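Local structure of glutamate--cysteine ligase GshA (Methylobacillus flagellatus KT, 3K1T) at residues 31-36 / 405-410; 287-292 / 316-321; 53-58 / 274-279; 117-122 / 129-134; 2-7 / 381-386. The protein is a putative glutamate--cysteine ligase that would probably join glutamate through its gamma-carboxylate to cysteine, as in the first step of glutathione synthesis. All coordinates share one frame; numbering follows the deposited sequence. Where two conformers were deposited one is given.

Contact 1. Residues 31-36 / 405-410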
# COMPACT_ATOMS: atom_id res chain seq x y z
N HIS A 31 -14.24 -8.39 3.24
CA HIS A 31 -14.07 -9.83 3.07
C HIS A 31 -14.62 -10.28 1.72
O HIS A 31 -13.97 -11.05 1.00
CB HIS A 31 -14.79 -10.60 4.19
CG HIS A 31 -14.71 -12.07 4.02
ND1 HIS A 31 -15.73 -12.80 3.46
CD2 HIS A 31 -13.69 -12.93 4.24
CE1 HIS A 31 -15.37 -14.07 3.41
NE2 HIS A 31 -14.14 -14.18 3.88
N TRP A 32 -15.77 -9.74 1.32
CA TRP A 32 -16.35 -10.10 0.02
C TRP A 32 -15.42 -9.68 -1.12
O TRP A 32 -15.15 -10.46 -2.04
CB TRP A 32 -17.75 -9.49 -0.11
CG TRP A 32 -18.45 -9.80 -1.41
CD1 TRP A 32 -19.23 -10.87 -1.67
CD2 TRP A 32 -18.45 -9.00 -2.59
NE1 TRP A 32 -19.72 -10.81 -2.93
CE2 TRP A 32 -19.25 -9.68 -3.54
CE3 TRP A 32 -17.84 -7.79 -2.96
CZ2 TRP A 32 -19.48 -9.18 -4.82
CZ3 TRP A 32 -18.09 -7.29 -4.21
CH2 TRP A 32 -18.91 -7.99 -5.14
N PHE A 33 -14.90 -8.45 -1.07
CA PHE A 33 -13.98 -8.02 -2.13
C PHE A 33 -12.76 -8.93 -2.19
O PHE A 33 -12.33 -9.33 -3.28
CB PHE A 33 -13.52 -6.57 -1.90
CG PHE A 33 -14.43 -5.51 -2.49
CD1 PHE A 33 -14.66 -5.44 -3.86
CD2 PHE A 33 -15.04 -4.57 -1.66
CE1 PHE A 33 -15.47 -4.47 -4.40
CE2 PHE A 33 -15.85 -3.56 -2.20
CZ PHE A 33 -16.06 -3.53 -3.58
N ARG A 34 -12.18 -9.26 -1.04
CA ARG A 34 -11.03 -10.18 -1.05
C ARG A 34 -11.37 -11.51 -1.72
O ARG A 34 -10.53 -12.01 -2.50
CB ARG A 34 -10.45 -10.41 0.35
CG ARG A 34 -9.54 -9.26 0.76
CD ARG A 34 -8.82 -9.59 2.07
NE ARG A 34 -9.63 -9.45 3.26
CZ ARG A 34 -9.69 -8.31 3.97
NH1 ARG A 34 -9.01 -7.22 3.60
NH2 ARG A 34 -10.43 -8.27 5.03
N SER A 35 -12.55 -12.09 -1.45
CA SER A 35 -12.96 -13.30 -2.15
C SER A 35 -13.01 -13.06 -3.67
O SER A 35 -12.59 -13.93 -4.44
CB SER A 35 -14.32 -13.81 -1.67
OG SER A 35 -14.20 -14.10 -0.31
N GLN A 36 -13.52 -11.90 -4.10
CA GLN A 36 -13.61 -11.61 -5.54
C GLN A 36 -12.25 -11.51 -6.21
O GLN A 36 -12.03 -12.07 -7.30
CB GLN A 36 -14.46 -10.36 -5.83
CG GLN A 36 -15.87 -10.40 -5.19
CD GLN A 36 -16.62 -11.65 -5.51
OE1 GLN A 36 -16.79 -11.98 -6.67
NE2 GLN A 36 -17.06 -12.36 -4.48
N TYR A 405 -17.51 6.24 -2.20
CA TYR A 405 -16.96 6.41 -3.55
C TYR A 405 -15.99 5.25 -3.88
O TYR A 405 -16.02 4.70 -5.01
CB TYR A 405 -16.21 7.74 -3.69
CG TYR A 405 -17.08 8.99 -3.75
CD1 TYR A 405 -18.45 8.92 -3.64
CD2 TYR A 405 -16.51 10.25 -3.92
CE1 TYR A 405 -19.25 10.09 -3.71
CE2 TYR A 405 -17.30 11.42 -3.99
CZ TYR A 405 -18.67 11.32 -3.89
OH TYR A 405 -19.47 12.45 -3.95
N GLY A 406 -15.13 4.90 -2.94
CA GLY A 406 -14.16 3.83 -3.17
C GLY A 406 -14.79 2.45 -3.30
O GLY A 406 -14.28 1.59 -4.03
N VAL A 407 -15.91 2.22 -2.61
CA VAL A 407 -16.65 0.97 -2.76
C VAL A 407 -17.27 0.84 -4.19
O VAL A 407 -17.08 -0.17 -4.89
CB VAL A 407 -17.73 0.82 -1.67
CG1 VAL A 407 -18.71 -0.32 -2.04
CG2 VAL A 407 -17.11 0.61 -0.28
N VAL A 408 -17.96 1.88 -4.64
CA VAL A 408 -18.61 1.83 -5.94
C VAL A 408 -17.54 1.77 -7.05
O VAL A 408 -17.69 1.03 -8.02
CB VAL A 408 -19.57 3.00 -6.15
CG1 VAL A 408 -20.24 2.94 -7.55
CG2 VAL A 408 -20.65 3.00 -4.98
N ALA A 409 -16.44 2.47 -6.86
CA ALA A 409 -15.32 2.38 -7.83
C ALA A 409 -14.72 1.00 -7.93
O ALA A 409 -14.45 0.52 -9.04
CB ALA A 409 -14.22 3.40 -7.51
N ARG A 410 -14.58 0.32 -6.80
CA ARG A 410 -14.12 -1.06 -6.79
C ARG A 410 -15.15 -2.07 -7.39
O ARG A 410 -14.75 -3.07 -7.97
CB ARG A 410 -13.65 -1.48 -5.40
CG ARG A 410 -12.27 -0.84 -5.02
CD ARG A 410 -11.85 -1.29 -3.65
NE ARG A 410 -12.70 -0.70 -2.60
CZ ARG A 410 -12.90 -1.25 -1.39
NH1 ARG A 410 -12.27 -2.36 -0.99
NH2 ARG A 410 -13.66 -0.63 -0.52
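Phe33 and Arg410 meet as an aromatic ring on a guanidinium group, and nearly all the surface shared between the two segments belongs to this pair. The guanidinium lies almost flat on the ring, the planes 26° apart, with Arg410 CZ 4.3 Å from the centroid of the Phe33 ring but 33° off its normal: an off-centre cation-pi stack. The closest touch of the two flat groups is Phe33 CD2 to Arg410 NH1, at 3.6 Å. Farther round the ring, Phe33 CE1 rests 3.6 Å from Arg410 CB, and at the ring edge Phe33 CZ comes 3.7 Å from Val407 O. A bend at chi3 (-70°) folds the arginine back on its own helix, where Arg410 NE donates to Gly406 O at 3.1 Å. Gly406 O lies near the guanidinium plane, so this bond limits the group's rotation; Glu30, in a salt bridge to Arg410 NH1, is its second partner. Trp32 CZ3 lies over the rim of the opposite face of the Phe33 ring, and Trp32 packs on Leu411 and Leu414, while helix 210-226 reaches Val407 through Phe222 and strand 340-349 reaches Arg410 through Met348.

Contact 2. Residues 287-292 / 316-321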
# COMPACT_ATOMS: atom_id res chain seq x y z
N GLY A 287 -17.07 1.11 -33.32
CA GLY A 287 -15.85 0.31 -33.24
C GLY A 287 -14.61 1.17 -33.36
O GLY A 287 -14.47 2.17 -32.65
N THR A 288 -13.70 0.80 -34.27
CA THR A 288 -12.46 1.55 -34.48
C THR A 288 -12.71 2.97 -34.96
O THR A 288 -11.85 3.83 -34.81
CB THR A 288 -11.52 0.85 -35.52
OG1 THR A 288 -12.20 0.72 -36.80
CG2 THR A 288 -11.09 -0.52 -35.01
N TYR A 289 -13.88 3.22 -35.56
CA TYR A 289 -14.20 4.53 -36.14
C TYR A 289 -14.58 5.57 -35.08
O TYR A 289 -14.56 6.77 -35.38
CB TYR A 289 -15.34 4.39 -37.17
CG TYR A 289 -14.91 3.60 -38.41
CD1 TYR A 289 -14.33 4.25 -39.50
CD2 TYR A 289 -15.07 2.23 -38.47
CE1 TYR A 289 -13.94 3.53 -40.66
CE2 TYR A 289 -14.63 1.48 -39.59
CZ TYR A 289 -14.06 2.13 -40.68
OH TYR A 289 -13.68 1.42 -41.82
N GLY A 290 -14.93 5.11 -33.88
CA GLY A 290 -15.26 5.96 -32.75
C GLY A 290 -16.70 5.74 -32.26
O GLY A 290 -17.36 4.74 -32.58
N MSE A 291 -17.17 6.72 -31.47
CA MSE A 291 -18.48 6.65 -30.84
C MSE A 291 -19.14 8.03 -30.93
O MSE A 291 -18.46 9.04 -30.79
CB MSE A 291 -18.33 6.17 -29.40
CG MSE A 291 -19.62 6.16 -28.59
SE MSE A 291 -19.40 5.30 -26.83
CE MSE A 291 -19.82 3.46 -27.39
N GLY A 292 -20.45 8.06 -31.18
CA GLY A 292 -21.21 9.32 -31.20
C GLY A 292 -22.16 9.29 -30.00
O GLY A 292 -22.75 8.24 -29.72
N VAL A 316 -18.80 8.61 -38.54
CA VAL A 316 -17.95 8.94 -39.66
C VAL A 316 -18.76 9.03 -40.95
O VAL A 316 -19.92 8.58 -41.04
CB VAL A 316 -16.78 7.89 -39.81
CG1 VAL A 316 -15.73 8.00 -38.64
CG2 VAL A 316 -17.35 6.46 -39.93
N LYS A 317 -18.15 9.64 -41.96
CA LYS A 317 -18.76 9.76 -43.25
C LYS A 317 -18.85 8.41 -43.97
O LYS A 317 -19.75 8.22 -44.80
CB LYS A 317 -18.02 10.81 -44.11
CG LYS A 317 -18.26 12.25 -43.64
N GLU A 318 -17.95 7.47 -43.66
CA GLU A 318 -18.07 6.07 -44.19
C GLU A 318 -19.40 5.51 -43.72
O GLU A 318 -19.81 5.74 -42.55
CB GLU A 318 -16.95 5.16 -43.67
CG GLU A 318 -15.54 5.38 -44.24
CD GLU A 318 -14.73 6.44 -43.51
OE1 GLU A 318 -15.24 7.10 -42.57
OE2 GLU A 318 -13.57 6.62 -43.91
N GLY A 319 -20.08 4.77 -44.59
CA GLY A 319 -21.46 4.29 -44.28
C GLY A 319 -21.57 3.08 -43.36
O GLY A 319 -20.76 2.14 -43.42
N LEU A 320 -22.56 3.11 -42.47
CA LEU A 320 -22.96 1.92 -41.69
C LEU A 320 -21.83 1.27 -40.90
O LEU A 320 -21.63 0.05 -40.93
CB LEU A 320 -23.65 0.89 -42.59
CG LEU A 320 -24.73 1.45 -43.52
CD1 LEU A 320 -25.31 0.31 -44.42
CD2 LEU A 320 -25.84 2.20 -42.73
N LYS A 321 -21.09 2.09 -40.16
CA LYS A 321 -20.06 1.58 -39.28
C LYS A 321 -20.57 1.37 -37.85
O LYS A 321 -19.92 0.70 -37.05
CB LYS A 321 -18.85 2.51 -39.29
CG LYS A 321 -18.23 2.72 -40.65
CD LYS A 321 -17.94 1.42 -41.41
CE LYS A 321 -17.28 1.73 -42.77
NZ LYS A 321 -17.12 0.53 -43.63
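Tyr289 sets its CG anti to the carbonyl carbon (chi1 -68°), and Lys321 turns at chi2 (-50°) before running extended to its amine; the two settings lay the lysine methylenes along one face of the tyrosine ring. Lys321 CG is over the middle of the face, 3.9 Å from the centroid of the Tyr289 ring and 11° off the normal, which is the geometry of a CH-pi contact. The chain then follows the ring outward: Lys321 CD is 3.8 Å from Tyr289 CE2, and Lys321 CE lies 3.7 Å from Tyr289 OH. Val316 comes in at roughly a right angle to the tyrosine, with Val316 CG2 3.8 Å from Tyr289 CD1 and Val316 CG1 3.7 Å from Tyr289 O. Glu318 adds a looser touch, its CD 4.1 Å from Tyr289 CE1. An alanine at Lys321 keeps CB but lacks the methylenes beyond it, which is likely to leave that ring face without its cover and the ring freer to turn. The turn bearing Tyr289 is closed by Gly290 N to Gly287 O, 3.2 Å, and links the antiparallel strands 280-285 and 291-296. With Gly287 and Gly290 in the turn and Gly292 following in the strand, this hairpin connection resembles the glycine-rich loop of ATP-grasp ligases, packed here against the loop that leads into strand 324-329.

Contact 3. Residues 53-58 / 274-279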
# COMPACT_ATOMS: atom_id res chain seq x y z
N ALA A 53 -25.88 11.84 -7.28
CA ALA A 53 -27.13 12.53 -7.57
C ALA A 53 -27.92 12.78 -6.28
O ALA A 53 -29.03 13.32 -6.32
CB ALA A 53 -27.96 11.64 -8.53
N GLY A 54 -27.38 12.35 -5.13
CA GLY A 54 -28.14 12.39 -3.87
C GLY A 54 -29.16 11.27 -3.75
O GLY A 54 -29.32 10.66 -2.68
N PHE A 55 -29.87 11.00 -4.85
CA PHE A 55 -30.79 9.85 -4.90
C PHE A 55 -30.18 8.57 -5.52
O PHE A 55 -30.86 7.52 -5.62
CB PHE A 55 -32.08 10.27 -5.63
CG PHE A 55 -31.89 10.71 -7.05
CD1 PHE A 55 -31.68 9.77 -8.06
CD2 PHE A 55 -31.97 12.05 -7.39
CE1 PHE A 55 -31.52 10.16 -9.38
CE2 PHE A 55 -31.81 12.45 -8.71
CZ PHE A 55 -31.61 11.52 -9.70
N LYS A 56 -28.91 8.66 -5.89
CA LYS A 56 -28.20 7.59 -6.60
C LYS A 56 -26.70 7.89 -6.54
O LYS A 56 -26.30 9.04 -6.56
CB LYS A 56 -28.65 7.64 -8.11
CG LYS A 56 -28.30 6.49 -8.85
CD LYS A 56 -29.07 6.36 -10.12
CE LYS A 56 -28.68 5.08 -10.80
NZ LYS A 56 -29.90 4.30 -11.16
N LEU A 57 -25.87 6.84 -6.52
CA LEU A 57 -24.42 6.97 -6.61
C LEU A 57 -23.92 5.87 -7.56
O LEU A 57 -23.95 4.71 -7.21
CB LEU A 57 -23.74 6.87 -5.24
CG LEU A 57 -22.22 6.94 -5.25
CD1 LEU A 57 -21.67 8.30 -5.78
CD2 LEU A 57 -21.68 6.60 -3.82
N ALA A 58 -23.51 6.25 -8.77
CA ALA A 58 -23.29 5.28 -9.84
C ALA A 58 -22.04 5.59 -10.65
O ALA A 58 -21.67 6.76 -10.84
CB ALA A 58 -24.57 5.16 -10.78
N VAL A 274 -38.03 12.20 -6.67
CA VAL A 274 -37.12 12.98 -7.48
C VAL A 274 -37.90 13.85 -8.46
O VAL A 274 -38.76 13.35 -9.18
CB VAL A 274 -36.17 12.02 -8.28
CG1 VAL A 274 -35.30 12.79 -9.24
CG2 VAL A 274 -35.33 11.16 -7.31
N LYS A 275 -37.58 15.13 -8.51
CA LYS A 275 -38.30 16.06 -9.39
C LYS A 275 -37.58 16.44 -10.66
O LYS A 275 -38.18 17.06 -11.51
CB LYS A 275 -38.68 17.32 -8.62
CG LYS A 275 -39.61 17.01 -7.43
CD LYS A 275 -40.96 16.42 -7.87
CE LYS A 275 -41.64 15.75 -6.69
NZ LYS A 275 -43.03 15.33 -7.02
N GLN A 276 -36.32 16.07 -10.80
CA GLN A 276 -35.60 16.34 -12.05
C GLN A 276 -36.14 15.47 -13.19
O GLN A 276 -36.70 14.42 -12.97
CB GLN A 276 -34.09 16.15 -11.90
CG GLN A 276 -33.37 17.28 -11.19
CD GLN A 276 -33.42 17.12 -9.69
OE1 GLN A 276 -33.75 16.06 -9.18
NE2 GLN A 276 -33.04 18.15 -8.97
N GLU A 277 -35.96 15.95 -14.42
CA GLU A 277 -36.39 15.23 -15.63
C GLU A 277 -35.49 14.02 -15.89
O GLU A 277 -34.27 14.15 -15.86
CB GLU A 277 -36.28 16.13 -16.85
CG GLU A 277 -37.07 17.43 -16.83
CD GLU A 277 -37.04 18.11 -18.19
OE1 GLU A 277 -37.65 17.55 -19.13
OE2 GLU A 277 -36.39 19.16 -18.33
N PRO A 278 -36.07 12.84 -16.15
CA PRO A 278 -35.25 11.72 -16.61
C PRO A 278 -34.55 12.07 -17.92
O PRO A 278 -35.12 12.80 -18.73
CB PRO A 278 -36.25 10.59 -16.83
CG PRO A 278 -37.46 10.95 -16.02
CD PRO A 278 -37.48 12.44 -15.94
N PHE A 279 -33.33 11.56 -18.11
CA PHE A 279 -32.62 11.71 -19.36
C PHE A 279 -31.92 10.43 -19.70
O PHE A 279 -31.63 9.63 -18.82
CB PHE A 279 -31.69 12.95 -19.41
CG PHE A 279 -30.39 12.83 -18.64
CD1 PHE A 279 -30.37 13.00 -17.24
CD2 PHE A 279 -29.18 12.60 -19.31
CE1 PHE A 279 -29.12 12.94 -16.51
CE2 PHE A 279 -27.95 12.56 -18.62
CZ PHE A 279 -27.93 12.71 -17.20
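Phe55 and Val274 mark the closest backbone approach of the two segments, their CA atoms 7.5 Å apart, so the contact is made by side chains. Residues 53-56 form a tight loop in which Gly54 takes a positive phi of 78° and Ala53 N donates to Lys56 O at 2.9 Å; residues 274-279 run on without regular structure. With Phe55 CG between the backbone N and the carbonyl carbon (chi1 61°), the ring presents one face to Val274. The valine meets it with both methyls. Val274 CG2 sits over that face, 3.7 Å from the centroid of the Phe55 ring and 25° off the normal, a CH-pi contact displaced toward the rim, where it is 3.5 Å from Phe55 CG. Val274 CG1 reaches further along, 3.5 Å from Phe55 CE2. On the opposite face lies Ala53 CB, centred 3.8 Å above the plane of the Phe55 ring. The ring is thus held between a methyl of its own loop and a methyl from the distant segment, while Tyr269 of helix 251-272 meets it edge-to-face. Next to it, Lys56 NZ forms a salt bridge with Glu329 and also bonds the carbonyls of Trp231 and Asn234. The arrangement is that of a beta-hairpin turn, between the antiparallel strands 45-52 and 57-63, packing through buried Phe55 on the link from helix 251-272 to strand 280-285.

Contact 4. Residues 117-122 / 129-134. With SO4 (sulfate ion), chain D.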
# COMPACT_ATOMS: atom_id res chain seq x y z
N ALA A 117 4.31 11.99 -14.47
CA ALA A 117 3.83 11.55 -13.13
C ALA A 117 3.72 10.04 -13.04
O ALA A 117 4.14 9.44 -12.04
CB ALA A 117 2.45 12.20 -12.84
N LEU A 118 3.16 9.41 -14.08
CA LEU A 118 3.07 7.95 -14.15
C LEU A 118 4.45 7.27 -14.17
O LEU A 118 4.71 6.30 -13.44
CB LEU A 118 2.21 7.52 -15.35
CG LEU A 118 2.09 6.03 -15.58
CD1 LEU A 118 1.52 5.20 -14.39
CD2 LEU A 118 1.23 5.80 -16.86
N THR A 119 5.35 7.79 -14.99
CA THR A 119 6.71 7.27 -15.09
C THR A 119 7.42 7.34 -13.73
O THR A 119 8.13 6.41 -13.32
CB THR A 119 7.51 8.03 -16.17
OG1 THR A 119 6.85 7.92 -17.44
CG2 THR A 119 8.91 7.48 -16.25
N HIS A 120 7.20 8.45 -13.03
CA HIS A 120 7.80 8.66 -11.71
C HIS A 120 7.33 7.60 -10.71
O HIS A 120 8.14 6.99 -9.99
CB HIS A 120 7.45 10.03 -11.17
CG HIS A 120 8.01 10.30 -9.80
ND1 HIS A 120 9.37 10.37 -9.56
CD2 HIS A 120 7.41 10.50 -8.60
CE1 HIS A 120 9.57 10.58 -8.26
NE2 HIS A 120 8.40 10.67 -7.66
N ILE A 121 6.03 7.35 -10.69
CA ILE A 121 5.49 6.28 -9.81
C ILE A 121 6.12 4.93 -10.10
O ILE A 121 6.52 4.20 -9.20
CB ILE A 121 3.94 6.19 -9.90
CG1 ILE A 121 3.28 7.43 -9.32
CG2 ILE A 121 3.39 4.88 -9.21
CD1 ILE A 121 1.84 7.65 -9.90
N LEU A 122 6.21 4.58 -11.39
CA LEU A 122 6.71 3.28 -11.80
C LEU A 122 8.21 3.13 -11.49
O LEU A 122 8.64 2.05 -11.11
CB LEU A 122 6.45 3.07 -13.30
CG LEU A 122 4.97 3.03 -13.73
CD1 LEU A 122 4.85 3.15 -15.26
CD2 LEU A 122 4.27 1.79 -13.24
N VAL A 129 12.21 2.34 -16.54
CA VAL A 129 11.05 2.64 -17.41
C VAL A 129 11.53 3.54 -18.54
O VAL A 129 12.29 4.47 -18.29
CB VAL A 129 9.94 3.40 -16.65
CG1 VAL A 129 8.73 3.72 -17.58
CG2 VAL A 129 9.51 2.60 -15.42
N ARG A 130 11.10 3.25 -19.77
CA ARG A 130 11.35 4.12 -20.92
C ARG A 130 10.03 4.26 -21.67
O ARG A 130 9.16 3.37 -21.60
CB ARG A 130 12.42 3.49 -21.84
CG ARG A 130 13.81 3.37 -21.18
CD ARG A 130 14.64 4.64 -21.40
NE ARG A 130 15.21 4.64 -22.75
CZ ARG A 130 16.22 3.87 -23.15
NH1 ARG A 130 16.87 3.10 -22.28
NH2 ARG A 130 16.64 3.90 -24.41
N ILE A 131 9.89 5.36 -22.40
CA ILE A 131 8.66 5.69 -23.08
C ILE A 131 8.81 5.41 -24.58
O ILE A 131 9.60 6.05 -25.27
CB ILE A 131 8.28 7.15 -22.86
CG1 ILE A 131 8.18 7.45 -21.37
CG2 ILE A 131 6.95 7.46 -23.54
CD1 ILE A 131 8.26 8.91 -21.04
N GLY A 132 8.04 4.44 -25.06
CA GLY A 132 8.09 4.02 -26.46
C GLY A 132 6.86 4.50 -27.21
O GLY A 132 5.74 4.04 -26.96
N SER A 133 7.07 5.42 -28.12
CA SER A 133 6.01 5.93 -28.97
C SER A 133 5.68 5.01 -30.14
O SER A 133 6.59 4.51 -30.80
CB SER A 133 6.47 7.27 -29.57
OG SER A 133 5.44 7.85 -30.36
N ILE A 134 4.40 4.88 -30.45
CA ILE A 134 3.95 4.27 -31.69
C ILE A 134 3.33 5.32 -32.61
O ILE A 134 2.61 4.99 -33.55
CB ILE A 134 2.95 3.09 -31.43
CG1 ILE A 134 1.69 3.56 -30.69
CG2 ILE A 134 3.67 1.96 -30.67
CD1 ILE A 134 0.54 2.45 -30.57
S SO4 D . 11.56 10.33 -12.36
O1 SO4 D . 11.16 11.69 -12.11
O2 SO4 D . 11.49 9.46 -11.16
O3 SO4 D . 10.53 9.92 -13.31
O4 SO4 D . 12.82 10.08 -13.05
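Thr119 and Leu122 of helix 109-124 pack on Val129 and Ile131 of strand 128-133 within a beta-alpha-beta unit, whose parallel strands 97-102 and 128-133 are joined through this helix. The axes of the short segments pass 9.1 Å apart at 149°, so the chain runs back past the helix on its return. The firmest touch is Val129 CG2 to Leu122 CB, at 3.8 Å. Val129 CG1 lies 4.0 Å from Thr119 CG2, and Ile131 CD1 4.0 Å from Thr119 OG1, a hydroxyl that bonds Val115 O one turn back; Thr119 and Ile131 each have two conformers, so these two touches hold for one of them and are less certain. Leu98 and Leu100 of strand 97-102 pack on the same helix face, touching Leu122 and Thr119. On a different side of the helix, His120 extends with CG anti to its N (chi1 178°) to hold a sulfate, probably from the crystallisation liquor. A phenylalanine in place of His120 has no ring N-H to give, and the sulfate would probably be held less firmly, leaning on Arg123 NH1. The ion meets the imidazole at its edge, in the ring plane, where His120 ND1 donates to sulfate O2 at 2.8 Å with an N-H...O angle of 156°.

Contact 5. Residues 2-7 / 381-386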
# COMPACT_ATOMS: atom_id res chain seq x y z
N MSE A 2 -9.38 24.66 2.96
CA MSE A 2 -9.43 24.30 1.55
C MSE A 2 -10.92 24.11 1.13
O MSE A 2 -11.56 23.24 1.68
CB MSE A 2 -8.66 22.99 1.38
CG MSE A 2 -8.78 22.32 0.04
SE MSE A 2 -8.19 23.52 -1.35
CE MSE A 2 -6.26 23.56 -0.91
N MSE A 3 -11.45 24.90 0.19
CA MSE A 3 -12.85 24.74 -0.29
C MSE A 3 -12.98 23.42 -1.07
O MSE A 3 -12.13 23.11 -1.93
CB MSE A 3 -13.30 25.91 -1.18
CG MSE A 3 -14.78 25.86 -1.63
SE MSE A 3 -15.46 27.19 -2.96
CE MSE A 3 -14.87 28.84 -2.11
N VAL A 4 -14.05 22.67 -0.80
CA VAL A 4 -14.34 21.41 -1.51
C VAL A 4 -15.76 21.45 -2.09
O VAL A 4 -16.58 22.31 -1.68
CB VAL A 4 -14.19 20.16 -0.57
CG1 VAL A 4 -12.75 20.10 0.01
CG2 VAL A 4 -15.22 20.21 0.60
N PRO A 5 -16.08 20.53 -3.02
CA PRO A 5 -17.45 20.52 -3.55
C PRO A 5 -18.46 20.15 -2.48
O PRO A 5 -18.15 19.33 -1.62
CB PRO A 5 -17.40 19.45 -4.65
CG PRO A 5 -15.93 19.47 -5.09
CD PRO A 5 -15.21 19.60 -3.77
N HIS A 6 -19.66 20.72 -2.57
CA HIS A 6 -20.80 20.34 -1.75
C HIS A 6 -22.01 20.08 -2.62
O HIS A 6 -22.19 20.73 -3.67
CB HIS A 6 -21.12 21.45 -0.73
CG HIS A 6 -20.01 21.68 0.26
ND1 HIS A 6 -19.72 20.78 1.25
CD2 HIS A 6 -19.05 22.63 0.31
CE1 HIS A 6 -18.65 21.19 1.91
NE2 HIS A 6 -18.23 22.32 1.37
N LEU A 7 -22.86 19.16 -2.19
CA LEU A 7 -24.14 18.94 -2.85
C LEU A 7 -25.07 20.15 -2.77
O LEU A 7 -25.19 20.79 -1.71
CB LEU A 7 -24.85 17.71 -2.25
CG LEU A 7 -24.27 16.34 -2.50
CD1 LEU A 7 -24.95 15.28 -1.60
CD2 LEU A 7 -24.43 15.95 -3.98
N THR A 381 -7.89 18.25 -6.77
CA THR A 381 -7.46 17.01 -6.14
C THR A 381 -8.27 16.72 -4.87
O THR A 381 -8.80 17.62 -4.22
CB THR A 381 -5.91 17.01 -5.89
OG1 THR A 381 -5.46 15.64 -5.78
CG2 THR A 381 -5.57 17.78 -4.62
N PHE A 382 -8.47 15.43 -4.61
CA PHE A 382 -9.18 14.94 -3.43
C PHE A 382 -8.39 15.29 -2.19
O PHE A 382 -7.17 15.13 -2.18
CB PHE A 382 -9.29 13.41 -3.46
CG PHE A 382 -10.32 12.85 -4.37
CD1 PHE A 382 -11.20 13.67 -5.11
CD2 PHE A 382 -10.42 11.49 -4.50
CE1 PHE A 382 -12.15 13.11 -5.92
CE2 PHE A 382 -11.36 10.93 -5.32
CZ PHE A 382 -12.23 11.74 -6.06
N GLU A 383 -9.08 15.71 -1.16
CA GLU A 383 -8.50 16.00 0.15
C GLU A 383 -8.70 14.84 1.17
O GLU A 383 -7.99 14.77 2.17
CB GLU A 383 -9.15 17.28 0.68
CG GLU A 383 -8.86 18.55 -0.17
CD GLU A 383 -7.39 18.97 -0.11
OE1 GLU A 383 -6.88 19.03 1.03
OE2 GLU A 383 -6.77 19.30 -1.17
N THR A 384 -9.60 13.92 0.90
CA THR A 384 -9.99 12.91 1.88
C THR A 384 -9.63 11.54 1.33
O THR A 384 -9.90 11.27 0.16
CB THR A 384 -11.53 12.99 2.13
OG1 THR A 384 -11.91 14.32 2.50
CG2 THR A 384 -12.01 12.00 3.22
N PRO A 385 -9.04 10.65 2.15
CA PRO A 385 -8.81 9.27 1.72
C PRO A 385 -10.12 8.50 1.57
O PRO A 385 -11.10 8.84 2.22
CB PRO A 385 -8.03 8.66 2.90
CG PRO A 385 -7.52 9.78 3.68
CD PRO A 385 -8.50 10.90 3.49
N CYS A 386 -10.10 7.44 0.76
CA CYS A 386 -11.27 6.56 0.56
C CYS A 386 -11.26 5.30 1.40
O CYS A 386 -12.20 4.52 1.32
CB CYS A 386 -11.37 6.14 -0.94
SG CYS A 386 -11.57 7.54 -2.07
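Met2, a selenomethionine, lays its CG against the carboxylate end of Glu383, with Met2 CG 3.6 Å from Glu383 CD. The two side chains cross at about a right angle, and the same methylene is 3.8 Å from Glu383 CG. A bend at chi2 (-67°) folds Glu383 so that its carboxylate carbon lies against Met2 CG, with both carboxylate oxygens also near that methylene (Glu383 OE1 3.9 Å, Glu383 OE2 3.8 Å). Val4 contributes a second, looser touch through its CG1, 4.2 Å from Glu383 CG. No hydrogen bond spans the two segments, so they meet here by van der Waals contact between aliphatic carbons and the glutamate chain. Around this first shell, neighbours on each side place the two backbones: Pro5 packs on Glu335 and Ala342 and His6 shares backbone hydrogen bonding with His336, while Thr381 OG1 bonds Asn71 O and Phe382 O accepts from Asn73 ND2. The Phe382 side chain starts away from residues 2-7, though its end comes back nearer, and its ring meets Phe402 and Tyr358 edge-to-face. This is plain surface packing on an antiparallel beta-sheet: the N-terminal segment entering strand 6-7 lies beside the loop leaving strand 377-381, and both rest on strand 340-349 of that sheet, through Pro5 and Phe382.

From the N terminus, residues 2-7 open contact 5, residues 31-36 open contact 1 and residues 53-58 open contact 3. Contact 4 then opens and closes locally within the span of contact 3, in the beta-alpha-beta part of the fold. Residues 274-279 close contact 3, and contact 2 follows in series at the four-stranded sheet. Residues 381-386 close contact 5 before residues 405-410 close contact 1, joining helices 26-40 and 398-421, so these two cross; contacts 2, 3 and 4 all lie within both spans. Contacts 1 and 3 touch where Tyr405 and Val408 pack on Leu57, contacts 1 and 5 through Gly406 and Cys386. Contacts 3 and 5 reach the same antiparallel sheet.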